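Long-range contacts in adenosylmethionine-8-amino-7-oxononanoate aminotransferase (Methanocaldococcus jannaschii, PDB 6ZHK), which probably catalyses the pyridoxal-phosphate-dependent transfer of the amino group of S-adenosyl-L-methionine to 7-keto-8-aminopelargonic acid, yielding 7,8-diaminopelargonic acid for biotin synthesis: residues A[130-134]-A[228-232]; A[152-158]-A[166-172]; A[182-186]-A[216-220]; A[221-225]-A[257-263]; A[231-235]-A[246-251]. One frame throughout, in Å; residues are numbered along the deposited sequence. Where two conformers were deposited one is given.

The five contacts illustrate how a central mixed sheet is covered on both faces. Contacts 1 and 5 overlap at Val231 and Ile232 on strand 228-234, but the strand's two faces are used: contact 1 meets helix 122-140, contact 5 the start of helix 250-261. Contacts 3 and 4 both use helix 211-224, against the edge strand 183-185 and against helix 250-261 respectively. Contacts 1, 4 and 5 are buried and largely apolar, whereas contacts 2 and 3 are partly open and rely more on hydrogen bonds. Contact 2, the most polar, lies at the predicted active site and, like contact 1, touches the second subunit; its Tyr155 N lies 3.1 Å from Glu234 OE2 of contact 5.

Contact 1 (A[130-134]-A[228-232]); sequences IKMAY and VFCVI
This is a buried, aromatic-centred packing of a helix on a sheet: residues 130-134, in the middle of helix 122-140, lie over the start of strand 228-234. The helical segment has regular geometry, with Tyr134 N bonded to Ile130 O at 2.9 Å. Opposite it the chain turns a corner at Phe229 (phi/psi -96/-13) before running extended through Cys230, Val231 and Ile232. The backbones come closest at Tyr134 and Phe229, whose CA atoms are 5.4 Å apart. Phe229 takes chi1 p and contributes the largest share of the buried surface. Tyr134, with chi1 t, offers its ring edge to the Phe229 face, a T-shaped pair with centroids 5.6 Å apart and planes at 87°; Tyr134 CB adds a CH-pi contact, 4.2 Å from the Phe229 ring centroid. Such helix-on-sheet layering builds the large domain of fold type I aminotransferases, and helix 122-140 begins at the predicted cofactor-binding residues Gly122 and Ala123. Around the ring, Ile130 CG2 lies 4.0 Å from Phe229 CE1 and Ala133 CB 3.9 Å from Phe229 CD1. Ala133 is small enough for a close approach: its CB is 4.1 Å from Cys230 CB and 3.4 Å from Phe229 O, a buried carbonyl oxygen without a polar partner. Val174 and Leu178 of the second subunit pack on Tyr134 and Phe229 respectively.

Contact 2 (A[152-158]-A[166-172]); sequences KEGYHGD and GGSELFH
A single carboxylate oxygen gathers several donors here: Asp158 OD1 accepts His172 NE2 at 2.9 Å from across the contact and Tyr155 OH at 2.7 Å from its own segment, and is also hydrogen-bonded to the hydroxyl of Tyr25; Asp158 further reaches Gly336 and His337 of the second subunit. Asp158 and His172 both use chi1 m, and Tyr155 (chi1 t) brings its ring rim to rim with the imidazole, planes at 19° and centroids 5.8 Å apart. Tyr155 is a predicted substrate-binding residue and Tyr25 a predicted substrate-recognition site, so the cluster probably shapes the active-site wall. At the other end the backbones pair: Glu153 N donates to Gly167 O (2.8 Å) and Gly167 N to Gly154 O (2.7 Å), the latter oxygen also receiving Ser168 OG at 2.9 Å. The CA atoms of Lys152 and Gly167 are only 4.3 Å apart; a CB on Gly167 would clash with Lys152 and Glu153. Glu153 has positive phi (76/-2), and Gly157 has phi/psi 123/-174, which would jam a side chain against the preceding carbonyl. Ser168 centres an inverse gamma turn just before helix 169-172. His156 hydrogen-bonds Asp268, a predicted cofactor ligand. The 152-158 loop leaves strand 147-151 and enters helix 160-165, whose far end leads into 166-172, while Lys152 still pairs through its backbone with Ala185 of strand 183-185.

Contact 3 (A[182-186]-A[216-220]); sequences GYHAN and EMISL
Ala185 forms the apolar centre, its CB directed at helix 211-224 and lying 3.8 Å from Met217 CE and 4.2 Å from Leu220 CD2. The nearest CA pair is Ala185 and Met217, 5.8 Å apart. Leu220 (chi1 t, chi2 p) also reaches Tyr183, with CD2 3.9 Å from Tyr183 CB; beyond that atom the Tyr183 side chain leads away, stacking on His224 and bonding Glu227 through its hydroxyl. Strand 183-185 and helix segment 216-220 run nearly antiparallel, at 159°, their axes 8.9 Å apart at closest approach. This is the first half of a beta-alpha-beta crossover: strand 183-185, at the sheet edge, is followed by helix 211-224 and then by the parallel strand 228-234, with strand 147-151 between the two strands in the sheet. At the polar edge Glu216 (chi1 t, chi2 t) extends to the strand end, where Asn186 N donates to Glu216 OE2 at 2.9 Å and, weakly, to Glu216 OE1 at 3.2 Å. The Asn186 side chain is held elsewhere, its OD1 bonded to Lys152 NZ. The chemistry thus implies two modes of fastening: side-chain packing where the elements face each other, and a carboxylate satisfying a main-chain amide where the strand ends.

Contact 4 (A[221-225]-A[257-263]); sequences IEKHA and ACKENDV
Neighbouring beta-alpha-beta crossovers bring two helix ends together here: helix 211-224 leads into strand 228-234 and helix 250-261 into the adjacent parallel strand 265-268, so that both helices cover one face of the sheet. An alanine on one side of each closest pair lets them approach, with CA-CA distances of 7.0 Å for Ile221 and Ala257 and 6.2 Å for Ala225 and Asn261. The main bump is Ile221 (chi1 m, chi2 t), which fills a hollow bounded by Ala257, Cys258, Asn261 and Val263. Its CD1 lies 4.2 Å from Ala257 CB and 4.1 Å from Cys258 SG, while Ile221 CG2 is 4.0 Å from Ala257 O and 4.4 Å from Val263 CG2. In return Asn261 (chi1 m) projects over the opposite helix, alongside Ile221, Glu222 and Ala225, with its CB 3.9 Å from Ala225 CB. The end of helix 250-261 is shaped by a Schellman motif: Asp262 adopts positive phi (62/42), Val263 N bonds to Cys258 O at 3.0 Å, and Asp262 N bonds weakly to Lys259 O at 3.5 Å. This reversal turns Val263 back toward the first helix, while the carboxylate of Asp262 makes salt bridges with Arg140 and Arg145. Beneath, Val231 of the sheet packs on Ile221, Cys258 and Val263. The hollow beside Ala225 is closed by Val263 CG2, 4.0 Å from Ala225 CB and 3.8 Å from Ala225 O.

Contact 5 (A[231-235]-A[246-251]); sequences VILEG and YPDGYI
Residues 231-234 run as an extended strand, whereas 246-251 contain a type II beta turn from Pro247 to Tyr250, closed by Tyr250 N to Pro247 O at 3.1 Å, which runs into the first residues of helix 250-261. Gly249 occupies its third position and the helix N-cap, with phi/psi 89/-11, where a side chain would jam against the Asp248 carbonyl. The helix belongs to the beta-alpha-beta unit joining strands 228-234 and 265-268; the backbones come closest at Leu233 and Ile251, whose CA atoms are 8.1 Å apart. Leu233 (chi1 m, chi2 t) points into the crevice: its CD1 lies 4.0 Å from Tyr246 CE2, 3.9 Å from Tyr250 CE1 at the ring edge, and 4.1 Å from Ile251 CD1. Tyr246 (chi1 m) reaches across to the strand, where Glu234 N donates to Tyr246 OH at 3.1 Å. The Glu234 carboxylate bonds Gly239 N and Tyr155 N, linking the strand end to a predicted substrate-binding residue. Ile251 CD1 lies 3.5 Å from Glu234 O.

Contact 1 (A[130-134]-A[228-232])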
# COMPACT_ATOMS: atom_id res chain seq x y z
N ILE A 130 -9.92 -7.91 6.27
CA ILE A 130 -10.26 -9.27 5.85
C ILE A 130 -9.49 -10.26 6.75
O ILE A 130 -10.07 -11.25 7.20
CB ILE A 130 -9.95 -9.47 4.33
CG1 ILE A 130 -11.02 -8.82 3.46
CG2 ILE A 130 -9.71 -10.93 3.93
CD1 ILE A 130 -10.57 -8.73 1.97
N LYS A 131 -8.18 -10.05 6.91
CA LYS A 131 -7.32 -11.00 7.58
C LYS A 131 -7.64 -11.05 9.06
O LYS A 131 -7.67 -12.13 9.64
CB LYS A 131 -5.84 -10.77 7.32
CG LYS A 131 -5.44 -10.91 5.84
CD LYS A 131 -3.98 -10.59 5.64
CE LYS A 131 -3.04 -11.26 6.66
NZ LYS A 131 -1.61 -11.00 6.30
N MET A 132 -7.98 -9.89 9.65
CA MET A 132 -8.34 -9.84 11.06
C MET A 132 -9.62 -10.65 11.26
O MET A 132 -9.68 -11.41 12.22
CB MET A 132 -8.60 -8.37 11.46
CG MET A 132 -7.31 -7.58 11.62
SD MET A 132 -7.82 -5.89 11.91
CE MET A 132 -6.26 -5.14 12.40
N ALA A 133 -10.61 -10.47 10.37
CA ALA A 133 -11.92 -11.09 10.51
C ALA A 133 -11.74 -12.60 10.38
O ALA A 133 -12.17 -13.35 11.23
CB ALA A 133 -12.92 -10.55 9.50
N TYR A 134 -10.93 -13.00 9.38
CA TYR A 134 -10.72 -14.42 9.11
C TYR A 134 -10.04 -15.06 10.32
O TYR A 134 -10.46 -16.14 10.81
CB TYR A 134 -9.88 -14.63 7.83
CG TYR A 134 -9.67 -16.12 7.58
CD1 TYR A 134 -10.68 -16.88 6.99
CD2 TYR A 134 -8.51 -16.78 8.01
CE1 TYR A 134 -10.52 -18.25 6.79
CE2 TYR A 134 -8.37 -18.14 7.85
CZ TYR A 134 -9.36 -18.87 7.23
OH TYR A 134 -9.23 -20.23 7.08
N VAL A 228 -19.22 -17.84 7.04
CA VAL A 228 -18.77 -16.53 6.52
C VAL A 228 -17.96 -15.82 7.61
O VAL A 228 -18.36 -15.89 8.78
CB VAL A 228 -20.04 -15.76 6.09
CG1 VAL A 228 -19.96 -14.25 6.28
CG2 VAL A 228 -20.44 -16.12 4.65
N PHE A 229 -16.81 -15.22 7.25
CA PHE A 229 -16.01 -14.46 8.23
C PHE A 229 -16.27 -12.95 8.23
O PHE A 229 -15.86 -12.27 9.18
CB PHE A 229 -14.52 -14.78 8.11
CG PHE A 229 -13.93 -14.38 6.79
CD1 PHE A 229 -13.52 -13.06 6.60
CD2 PHE A 229 -13.88 -15.27 5.72
CE1 PHE A 229 -12.97 -12.66 5.37
CE2 PHE A 229 -13.29 -14.88 4.51
CZ PHE A 229 -12.84 -13.58 4.33
N CYS A 230 -16.96 -12.46 7.20
CA CYS A 230 -17.40 -11.07 7.27
C CYS A 230 -18.47 -10.75 6.22
O CYS A 230 -18.72 -11.55 5.32
CB CYS A 230 -16.21 -10.14 7.04
SG CYS A 230 -15.66 -10.13 5.30
N VAL A 231 -19.19 -9.63 6.45
CA VAL A 231 -19.96 -8.89 5.48
C VAL A 231 -19.22 -7.56 5.33
O VAL A 231 -18.77 -7.02 6.33
CB VAL A 231 -21.41 -8.65 5.96
CG1 VAL A 231 -22.06 -7.56 5.09
CG2 VAL A 231 -22.21 -9.97 5.95
N ILE A 232 -18.94 -7.11 4.12
CA ILE A 232 -18.22 -5.86 3.90
C ILE A 232 -19.02 -5.04 2.90
O ILE A 232 -19.55 -5.62 1.92
CB ILE A 232 -16.76 -6.08 3.47
CG1 ILE A 232 -16.09 -4.71 3.24
CG2 ILE A 232 -16.72 -6.93 2.23
CD1 ILE A 232 -14.58 -4.79 2.93

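Contact 2 (A[152-158]-A[166-172])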
# COMPACT_ATOMS: atom_id res chain seq x y z
N LYS A 152 -22.66 -6.97 -5.42
CA LYS A 152 -22.24 -6.76 -6.80
C LYS A 152 -22.00 -5.26 -7.01
O LYS A 152 -22.75 -4.43 -6.47
CB LYS A 152 -23.33 -7.27 -7.73
CG LYS A 152 -23.48 -8.79 -7.80
CD LYS A 152 -24.79 -9.18 -8.50
CE LYS A 152 -25.31 -10.53 -8.03
NZ LYS A 152 -26.18 -11.18 -9.05
N GLU A 153 -20.95 -4.97 -7.78
CA GLU A 153 -20.57 -3.62 -8.16
C GLU A 153 -19.89 -2.90 -7.00
O GLU A 153 -19.49 -1.75 -7.18
CB GLU A 153 -21.76 -2.74 -8.59
CG GLU A 153 -22.44 -3.11 -9.92
CD GLU A 153 -23.76 -2.38 -10.23
OE1 GLU A 153 -24.10 -1.35 -9.55
OE2 GLU A 153 -24.50 -2.85 -11.13
N GLY A 154 -19.75 -3.51 -5.82
CA GLY A 154 -18.99 -2.85 -4.76
C GLY A 154 -17.49 -2.81 -5.11
O GLY A 154 -17.03 -3.60 -5.93
N TYR A 155 -16.73 -1.93 -4.46
CA TYR A 155 -15.33 -1.76 -4.83
C TYR A 155 -14.57 -1.46 -3.54
O TYR A 155 -15.00 -0.62 -2.77
CB TYR A 155 -15.19 -0.58 -5.81
CG TYR A 155 -13.73 -0.32 -6.14
CD1 TYR A 155 -13.08 -1.06 -7.12
CD2 TYR A 155 -13.02 0.67 -5.47
CE1 TYR A 155 -11.73 -0.90 -7.37
CE2 TYR A 155 -11.68 0.90 -5.76
CZ TYR A 155 -11.05 0.10 -6.71
OH TYR A 155 -9.73 0.33 -6.97
N HIS A 156 -13.42 -2.16 -3.35
CA HIS A 156 -12.62 -2.08 -2.14
C HIS A 156 -11.13 -1.95 -2.47
O HIS A 156 -10.32 -1.87 -1.54
CB HIS A 156 -12.92 -3.31 -1.26
CG HIS A 156 -14.33 -3.21 -0.74
ND1 HIS A 156 -14.74 -2.20 0.09
CD2 HIS A 156 -15.42 -3.94 -0.99
CE1 HIS A 156 -16.04 -2.29 0.32
NE2 HIS A 156 -16.46 -3.38 -0.27
N GLY A 157 -10.80 -1.84 -3.76
CA GLY A 157 -9.41 -1.72 -4.15
C GLY A 157 -9.00 -2.81 -5.12
O GLY A 157 -9.81 -3.69 -5.46
N ASP A 158 -7.69 -2.85 -5.43
CA ASP A 158 -7.27 -3.65 -6.58
C ASP A 158 -6.27 -4.76 -6.23
O ASP A 158 -5.86 -5.50 -7.14
CB ASP A 158 -6.55 -2.78 -7.62
CG ASP A 158 -7.42 -1.64 -8.13
OD1 ASP A 158 -8.64 -1.85 -8.24
OD2 ASP A 158 -6.86 -0.55 -8.26
N GLY A 166 -14.64 -7.39 -3.45
CA GLY A 166 -15.32 -6.39 -4.27
C GLY A 166 -16.23 -7.11 -5.25
O GLY A 166 -16.15 -8.35 -5.39
N GLY A 167 -17.04 -6.33 -5.95
CA GLY A 167 -17.92 -6.88 -6.95
C GLY A 167 -17.73 -6.19 -8.29
O GLY A 167 -18.70 -6.05 -9.04
N SER A 168 -16.46 -5.79 -8.61
CA SER A 168 -16.26 -4.94 -9.79
C SER A 168 -15.89 -5.81 -10.99
O SER A 168 -14.69 -6.01 -11.28
CB SER A 168 -15.22 -3.85 -9.52
OG SER A 168 -15.62 -3.03 -8.44
N GLU A 169 -16.93 -6.35 -11.66
CA GLU A 169 -16.65 -7.30 -12.72
C GLU A 169 -15.75 -6.73 -13.83
O GLU A 169 -14.92 -7.45 -14.38
CB GLU A 169 -17.95 -7.82 -13.35
CG GLU A 169 -17.70 -9.03 -14.24
CD GLU A 169 -17.58 -10.32 -13.44
OE1 GLU A 169 -18.40 -10.55 -12.49
OE2 GLU A 169 -16.68 -11.10 -13.75
N LEU A 170 -15.99 -5.48 -14.25
CA LEU A 170 -15.22 -4.96 -15.38
C LEU A 170 -13.75 -4.88 -15.00
O LEU A 170 -12.90 -5.26 -15.81
CB LEU A 170 -15.74 -3.55 -15.77
CG LEU A 170 -14.95 -2.82 -16.86
CD1 LEU A 170 -15.09 -3.44 -18.25
CD2 LEU A 170 -15.33 -1.32 -16.87
N PHE A 171 -13.48 -4.28 -13.82
CA PHE A 171 -12.08 -4.06 -13.42
C PHE A 171 -11.33 -5.36 -13.07
O PHE A 171 -10.11 -5.48 -13.33
CB PHE A 171 -12.00 -3.09 -12.23
CG PHE A 171 -12.55 -1.70 -12.46
CD1 PHE A 171 -12.69 -1.20 -13.76
CD2 PHE A 171 -12.98 -0.93 -11.38
CE1 PHE A 171 -13.18 0.09 -13.97
CE2 PHE A 171 -13.50 0.34 -11.61
CZ PHE A 171 -13.59 0.85 -12.89
N HIS A 172 -12.03 -6.29 -12.41
CA HIS A 172 -11.33 -7.40 -11.76
C HIS A 172 -11.76 -8.80 -12.24
O HIS A 172 -11.15 -9.79 -11.86
CB HIS A 172 -11.63 -7.31 -10.26
CG HIS A 172 -11.25 -5.99 -9.66
ND1 HIS A 172 -11.94 -5.45 -8.57
CD2 HIS A 172 -10.19 -5.21 -9.87
CE1 HIS A 172 -11.32 -4.33 -8.21
NE2 HIS A 172 -10.24 -4.18 -8.97

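Contact 3 (A[182-186]-A[216-220])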
# COMPACT_ATOMS: atom_id res chain seq x y z
N GLY A 182 -16.98 -16.05 -2.52
CA GLY A 182 -17.96 -15.74 -1.48
C GLY A 182 -19.33 -15.54 -2.13
O GLY A 182 -19.59 -16.13 -3.16
N TYR A 183 -20.16 -14.68 -1.55
CA TYR A 183 -21.52 -14.43 -2.01
C TYR A 183 -21.71 -12.94 -2.26
O TYR A 183 -21.29 -12.11 -1.44
CB TYR A 183 -22.49 -14.84 -0.92
CG TYR A 183 -22.30 -16.30 -0.55
CD1 TYR A 183 -22.80 -17.29 -1.40
CD2 TYR A 183 -21.59 -16.69 0.57
CE1 TYR A 183 -22.59 -18.63 -1.13
CE2 TYR A 183 -21.39 -18.04 0.87
CZ TYR A 183 -21.91 -19.01 0.02
OH TYR A 183 -21.74 -20.34 0.19
N HIS A 184 -22.36 -12.59 -3.37
CA HIS A 184 -22.58 -11.16 -3.57
C HIS A 184 -24.07 -10.94 -3.73
O HIS A 184 -24.66 -11.54 -4.62
CB HIS A 184 -21.93 -10.72 -4.87
CG HIS A 184 -20.46 -10.59 -4.77
ND1 HIS A 184 -19.63 -11.66 -5.07
CD2 HIS A 184 -19.68 -9.57 -4.38
CE1 HIS A 184 -18.37 -11.25 -4.90
NE2 HIS A 184 -18.38 -10.01 -4.49
N ALA A 185 -24.66 -10.12 -2.84
CA ALA A 185 -26.04 -9.73 -3.02
C ALA A 185 -26.17 -8.75 -4.19
O ALA A 185 -25.18 -8.16 -4.67
CB ALA A 185 -26.55 -9.13 -1.77
N ASN A 186 -27.42 -8.52 -4.64
CA ASN A 186 -27.62 -7.55 -5.70
C ASN A 186 -27.36 -6.16 -5.15
O ASN A 186 -27.58 -5.91 -3.96
CB ASN A 186 -29.01 -7.61 -6.33
CG ASN A 186 -29.20 -8.88 -7.12
OD1 ASN A 186 -28.34 -9.25 -7.93
ND2 ASN A 186 -30.31 -9.55 -6.86
N GLU A 216 -33.17 -9.41 0.78
CA GLU A 216 -32.35 -10.35 0.04
C GLU A 216 -31.02 -10.54 0.79
O GLU A 216 -30.58 -11.69 0.95
CB GLU A 216 -32.14 -9.85 -1.39
CG GLU A 216 -30.98 -10.57 -2.06
CD GLU A 216 -30.17 -9.85 -3.13
OE1 GLU A 216 -30.38 -8.62 -3.37
OE2 GLU A 216 -29.35 -10.54 -3.76
N MET A 217 -30.41 -9.42 1.23
CA MET A 217 -29.11 -9.42 1.90
C MET A 217 -29.22 -10.07 3.28
O MET A 217 -28.34 -10.83 3.72
CB MET A 217 -28.57 -7.99 2.03
CG MET A 217 -27.36 -7.91 2.94
SD MET A 217 -25.95 -8.85 2.27
CE MET A 217 -25.09 -7.58 1.33
N ILE A 218 -30.28 -9.75 4.01
CA ILE A 218 -30.44 -10.31 5.34
C ILE A 218 -30.57 -11.83 5.21
O ILE A 218 -29.96 -12.57 5.99
CB ILE A 218 -31.67 -9.70 6.04
CG1 ILE A 218 -31.40 -8.22 6.33
CG2 ILE A 218 -31.93 -10.51 7.30
CD1 ILE A 218 -32.62 -7.42 6.91
N SER A 219 -31.36 -12.27 4.22
CA SER A 219 -31.58 -13.69 3.96
C SER A 219 -30.24 -14.37 3.66
O SER A 219 -30.04 -15.51 4.09
CB SER A 219 -32.55 -13.90 2.79
OG SER A 219 -33.84 -13.43 3.20
N LEU A 220 -29.39 -13.74 2.87
CA LEU A 220 -28.09 -14.34 2.57
C LEU A 220 -27.24 -14.44 3.85
O LEU A 220 -26.61 -15.46 4.06
CB LEU A 220 -27.43 -13.45 1.54
CG LEU A 220 -26.44 -14.05 0.56
CD1 LEU A 220 -27.15 -14.96 -0.44
CD2 LEU A 220 -25.80 -12.90 -0.18

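Contact 4 (A[221-225]-A[257-263])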
# COMPACT_ATOMS: atom_id res chain seq x y z
N ILE A 221 -27.23 -13.39 4.71
CA ILE A 221 -26.53 -13.45 5.98
C ILE A 221 -27.06 -14.60 6.84
O ILE A 221 -26.29 -15.38 7.41
CB ILE A 221 -26.55 -12.07 6.71
CG1 ILE A 221 -25.78 -11.05 5.86
CG2 ILE A 221 -26.00 -12.21 8.14
CD1 ILE A 221 -26.00 -9.58 6.28
N GLU A 222 -28.39 -14.71 6.93
CA GLU A 222 -28.98 -15.77 7.73
C GLU A 222 -28.60 -17.15 7.15
O GLU A 222 -28.30 -18.06 7.91
CB GLU A 222 -30.50 -15.62 7.75
CG GLU A 222 -30.95 -14.38 8.49
CD GLU A 222 -32.42 -14.04 8.35
OE1 GLU A 222 -33.02 -14.43 7.30
OE2 GLU A 222 -32.94 -13.38 9.26
N LYS A 223 -28.64 -17.29 5.86
CA LYS A 223 -28.35 -18.57 5.23
C LYS A 223 -26.88 -18.96 5.37
O LYS A 223 -26.63 -20.12 5.68
CB LYS A 223 -28.70 -18.56 3.73
CG LYS A 223 -28.48 -19.88 3.00
CD LYS A 223 -28.84 -19.71 1.55
CE LYS A 223 -29.02 -20.98 0.75
NZ LYS A 223 -29.51 -20.60 -0.60
N HIS A 224 -25.93 -18.02 5.24
CA HIS A 224 -24.53 -18.41 5.13
C HIS A 224 -23.69 -18.04 6.36
O HIS A 224 -22.49 -18.23 6.33
CB HIS A 224 -23.93 -17.80 3.87
CG HIS A 224 -24.60 -18.32 2.64
ND1 HIS A 224 -24.48 -19.66 2.27
CD2 HIS A 224 -25.36 -17.70 1.71
CE1 HIS A 224 -25.15 -19.85 1.15
NE2 HIS A 224 -25.69 -18.66 0.77
N ALA A 225 -24.33 -17.51 7.41
CA ALA A 225 -23.70 -17.02 8.63
C ALA A 225 -22.55 -17.90 9.15
O ALA A 225 -21.48 -17.36 9.45
CB ALA A 225 -24.78 -16.79 9.69
N ALA A 257 -28.44 -7.42 11.23
CA ALA A 257 -28.41 -8.82 10.83
C ALA A 257 -27.05 -9.45 11.16
O ALA A 257 -27.01 -10.59 11.62
CB ALA A 257 -28.74 -8.92 9.36
N CYS A 258 -25.95 -8.70 10.95
CA CYS A 258 -24.63 -9.21 11.35
C CYS A 258 -24.56 -9.45 12.87
O CYS A 258 -24.07 -10.48 13.35
CB CYS A 258 -23.53 -8.26 10.92
SG CYS A 258 -23.35 -8.21 9.13
N LYS A 259 -25.11 -8.52 13.66
CA LYS A 259 -25.12 -8.69 15.10
C LYS A 259 -25.94 -9.93 15.50
O LYS A 259 -25.45 -10.73 16.31
CB LYS A 259 -25.65 -7.41 15.78
CG LYS A 259 -25.44 -7.30 17.29
CD LYS A 259 -25.96 -5.98 17.87
CE LYS A 259 -25.87 -5.89 19.39
NZ LYS A 259 -24.46 -5.98 19.85
N GLU A 260 -27.12 -10.09 14.89
CA GLU A 260 -28.03 -11.16 15.30
C GLU A 260 -27.51 -12.52 14.85
O GLU A 260 -27.90 -13.52 15.44
CB GLU A 260 -29.45 -10.93 14.77
CG GLU A 260 -30.14 -9.85 15.58
CD GLU A 260 -31.53 -9.48 15.13
OE1 GLU A 260 -31.94 -9.95 14.05
OE2 GLU A 260 -32.20 -8.69 15.87
N ASN A 261 -26.60 -12.54 13.86
CA ASN A 261 -26.15 -13.81 13.30
C ASN A 261 -24.67 -14.04 13.53
O ASN A 261 -24.12 -14.96 12.92
CB ASN A 261 -26.45 -13.92 11.79
CG ASN A 261 -27.93 -13.99 11.44
OD1 ASN A 261 -28.60 -12.98 11.12
ND2 ASN A 261 -28.45 -15.20 11.41
N ASP A 262 -24.03 -13.27 14.42
CA ASP A 262 -22.68 -13.55 14.84
C ASP A 262 -21.73 -13.48 13.65
O ASP A 262 -20.86 -14.33 13.54
CB ASP A 262 -22.55 -14.92 15.53
CG ASP A 262 -21.18 -15.16 16.18
OD1 ASP A 262 -20.56 -14.19 16.70
OD2 ASP A 262 -20.73 -16.34 16.11
N VAL A 263 -21.91 -12.47 12.78
CA VAL A 263 -20.96 -12.23 11.70
C VAL A 263 -20.28 -10.85 11.88
O VAL A 263 -20.94 -9.88 12.15
CB VAL A 263 -21.64 -12.33 10.32
CG1 VAL A 263 -20.68 -11.97 9.15
CG2 VAL A 263 -22.34 -13.68 10.13

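Contact 5 (A[231-235]-A[246-251])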
# COMPACT_ATOMS: atom_id res chain seq x y z
N VAL A 231 -19.19 -9.63 6.45
CA VAL A 231 -19.96 -8.89 5.48
C VAL A 231 -19.22 -7.56 5.33
O VAL A 231 -18.77 -7.02 6.33
CB VAL A 231 -21.41 -8.65 5.96
CG1 VAL A 231 -22.06 -7.56 5.09
CG2 VAL A 231 -22.21 -9.97 5.95
N ILE A 232 -18.94 -7.11 4.12
CA ILE A 232 -18.22 -5.86 3.90
C ILE A 232 -19.02 -5.04 2.90
O ILE A 232 -19.55 -5.62 1.92
CB ILE A 232 -16.76 -6.08 3.47
CG1 ILE A 232 -16.09 -4.71 3.24
CG2 ILE A 232 -16.72 -6.93 2.23
CD1 ILE A 232 -14.58 -4.79 2.93
N LEU A 233 -19.19 -3.75 3.22
CA LEU A 233 -19.91 -2.79 2.38
C LEU A 233 -19.14 -1.49 2.41
O LEU A 233 -18.43 -1.21 3.38
CB LEU A 233 -21.31 -2.51 3.01
CG LEU A 233 -22.25 -3.72 3.01
CD1 LEU A 233 -23.60 -3.36 3.67
CD2 LEU A 233 -22.48 -4.17 1.59
N GLU A 234 -19.39 -0.63 1.41
CA GLU A 234 -18.90 0.76 1.44
C GLU A 234 -19.75 1.63 2.38
O GLU A 234 -20.87 1.26 2.72
CB GLU A 234 -18.95 1.31 0.00
CG GLU A 234 -17.86 0.69 -0.90
CD GLU A 234 -17.98 1.04 -2.37
OE1 GLU A 234 -17.65 2.16 -2.71
OE2 GLU A 234 -18.55 0.22 -3.16
N GLY A 235 -19.28 2.84 2.73
CA GLY A 235 -19.90 3.67 3.76
C GLY A 235 -21.07 4.51 3.21
O GLY A 235 -21.08 5.73 3.27
N TYR A 246 -26.48 3.88 -1.01
CA TYR A 246 -27.28 2.82 -0.44
C TYR A 246 -28.55 3.49 0.08
O TYR A 246 -28.44 4.59 0.64
CB TYR A 246 -26.58 2.32 0.82
CG TYR A 246 -25.39 1.43 0.58
CD1 TYR A 246 -24.26 1.93 -0.02
CD2 TYR A 246 -25.40 0.11 0.98
CE1 TYR A 246 -23.16 1.13 -0.24
CE2 TYR A 246 -24.28 -0.70 0.79
CZ TYR A 246 -23.18 -0.19 0.13
OH TYR A 246 -22.06 -0.94 -0.12
N PRO A 247 -29.75 2.89 -0.03
CA PRO A 247 -30.94 3.52 0.56
C PRO A 247 -30.78 3.74 2.06
O PRO A 247 -30.10 2.97 2.73
CB PRO A 247 -32.03 2.45 0.33
CG PRO A 247 -31.55 1.66 -0.85
CD PRO A 247 -30.04 1.63 -0.71
N ASP A 248 -31.48 4.73 2.61
CA ASP A 248 -31.50 4.94 4.05
C ASP A 248 -32.02 3.67 4.71
O ASP A 248 -32.90 3.01 4.15
CB ASP A 248 -32.28 6.21 4.47
CG ASP A 248 -31.53 7.51 4.20
OD1 ASP A 248 -30.28 7.44 3.95
OD2 ASP A 248 -32.16 8.59 4.26
N GLY A 249 -31.39 3.26 5.83
CA GLY A 249 -31.80 2.05 6.55
C GLY A 249 -31.12 0.77 6.05
O GLY A 249 -31.21 -0.26 6.70
N TYR A 250 -30.40 0.83 4.91
CA TYR A 250 -29.84 -0.40 4.38
C TYR A 250 -28.70 -0.90 5.27
O TYR A 250 -28.71 -2.05 5.71
CB TYR A 250 -29.48 -0.29 2.90
CG TYR A 250 -28.93 -1.58 2.33
CD1 TYR A 250 -27.56 -1.86 2.39
CD2 TYR A 250 -29.74 -2.45 1.63
CE1 TYR A 250 -27.04 -3.00 1.82
CE2 TYR A 250 -29.23 -3.60 1.05
CZ TYR A 250 -27.87 -3.87 1.13
OH TYR A 250 -27.34 -5.01 0.59
N ILE A 251 -27.71 -0.02 5.50
CA ILE A 251 -26.55 -0.35 6.30
C ILE A 251 -26.98 -0.73 7.72
O ILE A 251 -26.48 -1.70 8.30
CB ILE A 251 -25.52 0.81 6.34
CG1 ILE A 251 -25.11 1.30 4.94
CG2 ILE A 251 -24.33 0.42 7.22
CD1 ILE A 251 -23.90 0.63 4.40